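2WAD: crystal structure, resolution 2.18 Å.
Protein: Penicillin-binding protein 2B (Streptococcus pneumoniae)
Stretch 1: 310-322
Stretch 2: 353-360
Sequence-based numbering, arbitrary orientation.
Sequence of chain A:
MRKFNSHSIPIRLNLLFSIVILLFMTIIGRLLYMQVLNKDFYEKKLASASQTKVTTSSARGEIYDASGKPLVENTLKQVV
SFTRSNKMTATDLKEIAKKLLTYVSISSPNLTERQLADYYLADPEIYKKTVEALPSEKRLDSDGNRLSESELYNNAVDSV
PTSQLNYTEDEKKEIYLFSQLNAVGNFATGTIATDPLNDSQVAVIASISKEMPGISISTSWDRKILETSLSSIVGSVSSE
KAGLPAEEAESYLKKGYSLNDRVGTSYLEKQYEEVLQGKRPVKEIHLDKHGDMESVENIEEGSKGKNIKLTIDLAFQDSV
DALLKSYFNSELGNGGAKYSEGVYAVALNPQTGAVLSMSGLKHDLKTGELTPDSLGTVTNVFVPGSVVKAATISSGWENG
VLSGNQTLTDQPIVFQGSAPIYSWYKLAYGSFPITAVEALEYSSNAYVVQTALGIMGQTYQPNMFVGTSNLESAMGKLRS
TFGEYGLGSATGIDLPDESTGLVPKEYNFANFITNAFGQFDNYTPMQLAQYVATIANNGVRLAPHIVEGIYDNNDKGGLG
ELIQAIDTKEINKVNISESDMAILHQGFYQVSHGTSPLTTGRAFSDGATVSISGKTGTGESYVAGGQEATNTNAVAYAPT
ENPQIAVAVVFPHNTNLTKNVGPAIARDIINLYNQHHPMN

Stretch 1 310-322: LTIDLAFQDSVDA
Stretch 2, residues 353-360: GAVLSMSG

The most distinctive feature of this contact is a glutamine that reads a strand backbone as a neighbouring strand would: the carboxamide of Gln317, on a helix, grips the backbone N and O of Met358. Met358 N donates to Gln317 OE1 (3.2 Å) and Gln317 NE2 donates to Met358 O (2.9 Å). With chi1 t, chi2 near 92° and chi3 near 0°, the side chain leaves CA sideways and bends so that its amide reaches the strand, with OE1 only 3.0 Å from Ser357 CB.

Helix 314-322 and strand 355-360 run in broadly the same direction, their axes 37° apart and 8.0 Å at closest approach. CA atoms pair as Thr311-Val355 (5.7 Å), Ile312-Leu356 (5.0 Å), Gln317-Ser357 (5.5 Å) and Asp321-Ser359 (6.0 Å). Asp313 caps the helix, its OD1 accepting from Ala315 N at 3.0 Å.

Before the helix, Thr311 (phi/psi -85/-17, chi1 p) points toward the partner; its OG1 donates to Val355 O (-88/117) at 2.6 Å while CG2 packs on Ala354 CB at 3.8 Å, using both characters of threonine. Ile312 (m, t) is buried, its CD1 lying 3.9 Å from Val355 CG1 and 4.3 Å from Met358 CG (-134/107). Leu356 (m, t; -83/-38) breaks from extended geometry. Its O sits at the edge of the Phe316 ring, 3.4 Å from CD2, and accepts from a water at 2.5 Å that in turn accepts from Asp313 N at 3.0 Å. Phe316 (chi1 t, chi2 62°) also sets CE2 4.1 Å from Leu356 CB.

The short side chain of Ser357 (p; -169/154) leaves room for Phe316 and Val320, its OG 3.7 Å from Phe316 CE2 and 3.9 Å from Val320 CG2. At the far end, Ser359 (m; -126/143) points toward the helix and its OG donates to Asp321 OD2 (2.7 Å; Asp321 chi1 m), with Val320 CG1 (chi1 t) 3.4 Å from that OG. The contact buries 515 Å², both sides summed.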

# COMPACT_ATOMS: atom_id res chain seq x y z
N LEU A 310 6.57 12.20 -2.50
CA LEU A 310 5.56 11.85 -1.50
C LEU A 310 5.14 13.04 -0.65
O LEU A 310 5.79 14.08 -0.63
CB LEU A 310 6.06 10.76 -0.56
CG LEU A 310 6.75 9.57 -1.21
CD1 LEU A 310 6.97 8.51 -0.14
CD2 LEU A 310 5.93 9.08 -2.39
N THR A 311 4.02 12.86 0.03
CA THR A 311 3.46 13.87 0.92
C THR A 311 4.13 13.74 2.27
O THR A 311 4.03 14.65 3.09
CB THR A 311 1.95 13.64 1.12
OG1 THR A 311 1.73 12.29 1.54
CG2 THR A 311 1.18 13.86 -0.18
N ILE A 312 4.78 12.60 2.53
CA ILE A 312 5.40 12.34 3.83
C ILE A 312 6.83 12.84 3.88
O ILE A 312 7.62 12.61 2.97
CB ILE A 312 5.47 10.83 4.17
CG1 ILE A 312 4.07 10.19 4.15
CG2 ILE A 312 6.14 10.65 5.54
CD1 ILE A 312 4.10 8.68 4.11
N ASP A 313 7.14 13.54 4.97
CA ASP A 313 8.50 13.95 5.23
C ASP A 313 9.21 12.92 6.12
O ASP A 313 8.73 12.60 7.19
CB ASP A 313 8.46 15.33 5.89
CG ASP A 313 9.80 16.00 5.88
OD1 ASP A 313 10.68 15.54 6.64
OD2 ASP A 313 9.97 16.93 5.07
N LEU A 314 10.34 12.39 5.68
CA LEU A 314 11.08 11.44 6.50
C LEU A 314 11.27 11.85 7.97
O LEU A 314 11.14 11.00 8.85
CB LEU A 314 12.45 11.18 5.88
CG LEU A 314 12.79 9.87 5.18
CD1 LEU A 314 11.65 9.47 4.27
CD2 LEU A 314 14.09 10.00 4.40
N ALA A 315 11.62 13.11 8.21
CA ALA A 315 11.92 13.60 9.55
C ALA A 315 10.67 13.50 10.42
O ALA A 315 10.72 13.00 11.54
CB ALA A 315 12.48 15.05 9.52
N PHE A 316 9.54 13.98 9.89
CA PHE A 316 8.27 13.81 10.58
C PHE A 316 7.97 12.33 10.86
O PHE A 316 7.69 11.92 11.99
CB PHE A 316 7.10 14.52 9.88
CG PHE A 316 5.85 14.51 10.69
CD1 PHE A 316 5.81 15.13 11.93
CD2 PHE A 316 4.72 13.83 10.25
CE1 PHE A 316 4.66 15.09 12.71
CE2 PHE A 316 3.57 13.78 11.02
CZ PHE A 316 3.54 14.41 12.25
N GLN A 317 8.07 11.52 9.82
CA GLN A 317 7.81 10.09 9.97
C GLN A 317 8.72 9.45 11.01
O GLN A 317 8.27 8.59 11.77
CB GLN A 317 7.86 9.37 8.61
CG GLN A 317 7.76 7.84 8.70
CD GLN A 317 6.35 7.29 8.58
OE1 GLN A 317 5.39 8.05 8.41
NE2 GLN A 317 6.21 5.97 8.61
N ASP A 318 9.99 9.86 11.06
CA ASP A 318 10.96 9.33 12.01
C ASP A 318 10.54 9.69 13.43
O ASP A 318 10.67 8.88 14.36
CB ASP A 318 12.36 9.92 11.77
CG ASP A 318 13.04 9.36 10.53
OD1 ASP A 318 12.57 8.36 9.96
OD2 ASP A 318 14.08 9.92 10.15
N SER A 319 10.06 10.91 13.61
CA SER A 319 9.75 11.37 14.95
C SER A 319 8.44 10.75 15.46
O SER A 319 8.33 10.38 16.63
CB SER A 319 9.88 12.90 15.08
OG SER A 319 8.78 13.55 14.51
N VAL A 320 7.48 10.52 14.58
CA VAL A 320 6.34 9.68 14.97
C VAL A 320 6.71 8.23 15.35
O VAL A 320 6.27 7.72 16.38
CB VAL A 320 5.21 9.74 13.92
CG1 VAL A 320 4.02 8.88 14.34
CG2 VAL A 320 4.79 11.18 13.74
N ASP A 321 7.52 7.56 14.54
CA ASP A 321 8.05 6.23 14.87
C ASP A 321 8.68 6.20 16.28
O ASP A 321 8.44 5.28 17.06
CB ASP A 321 9.10 5.81 13.83
CG ASP A 321 8.51 5.51 12.44
OD1 ASP A 321 9.30 5.33 11.50
OD2 ASP A 321 7.28 5.41 12.24
N ALA A 322 9.48 7.21 16.62
CA ALA A 322 10.15 7.27 17.93
C ALA A 322 9.15 7.43 19.06
O ALA A 322 9.26 6.75 20.08
CB ALA A 322 11.21 8.42 17.97
N GLY A 353 -6.27 15.37 1.88
CA GLY A 353 -6.08 13.92 1.85
C GLY A 353 -4.61 13.54 1.87
O GLY A 353 -4.29 12.36 1.96
N ALA A 354 -3.72 14.53 1.86
CA ALA A 354 -2.29 14.24 1.92
C ALA A 354 -1.94 13.42 3.16
O ALA A 354 -2.42 13.73 4.24
CB ALA A 354 -1.48 15.53 1.91
N VAL A 355 -1.09 12.40 3.00
CA VAL A 355 -0.70 11.56 4.13
C VAL A 355 0.52 12.18 4.81
O VAL A 355 1.56 12.34 4.18
CB VAL A 355 -0.43 10.09 3.73
CG1 VAL A 355 0.29 9.34 4.87
CG2 VAL A 355 -1.75 9.37 3.42
N LEU A 356 0.37 12.57 6.07
CA LEU A 356 1.49 13.19 6.81
C LEU A 356 2.42 12.14 7.40
O LEU A 356 3.63 12.31 7.38
CB LEU A 356 0.96 14.12 7.91
CG LEU A 356 0.01 15.18 7.35
CD1 LEU A 356 -0.65 15.95 8.49
CD2 LEU A 356 0.74 16.09 6.31
N SER A 357 1.85 11.04 7.88
CA SER A 357 2.63 9.86 8.25
C SER A 357 1.69 8.69 8.52
O SER A 357 0.54 8.90 8.89
CB SER A 357 3.49 10.09 9.50
OG SER A 357 2.63 10.20 10.60
N MET A 358 2.23 7.49 8.33
CA MET A 358 1.58 6.23 8.58
C MET A 358 2.61 5.39 9.33
O MET A 358 3.53 4.88 8.71
CB MET A 358 1.36 5.45 7.26
CG MET A 358 1.10 6.26 6.03
SD MET A 358 1.16 5.39 4.44
CE MET A 358 0.59 3.71 4.80
N SER A 359 2.42 5.19 10.63
CA SER A 359 3.45 4.58 11.47
C SER A 359 2.83 3.40 12.19
O SER A 359 1.69 3.48 12.65
CB SER A 359 3.90 5.57 12.56
OG SER A 359 4.86 6.49 12.07
N GLY A 360 3.61 2.34 12.36
CA GLY A 360 3.11 1.21 13.12
C GLY A 360 4.24 0.45 13.79
O GLY A 360 5.35 0.38 13.26
O HOH W 1 4.93 14.36 6.87
O HOH W 2 6.31 2.86 11.00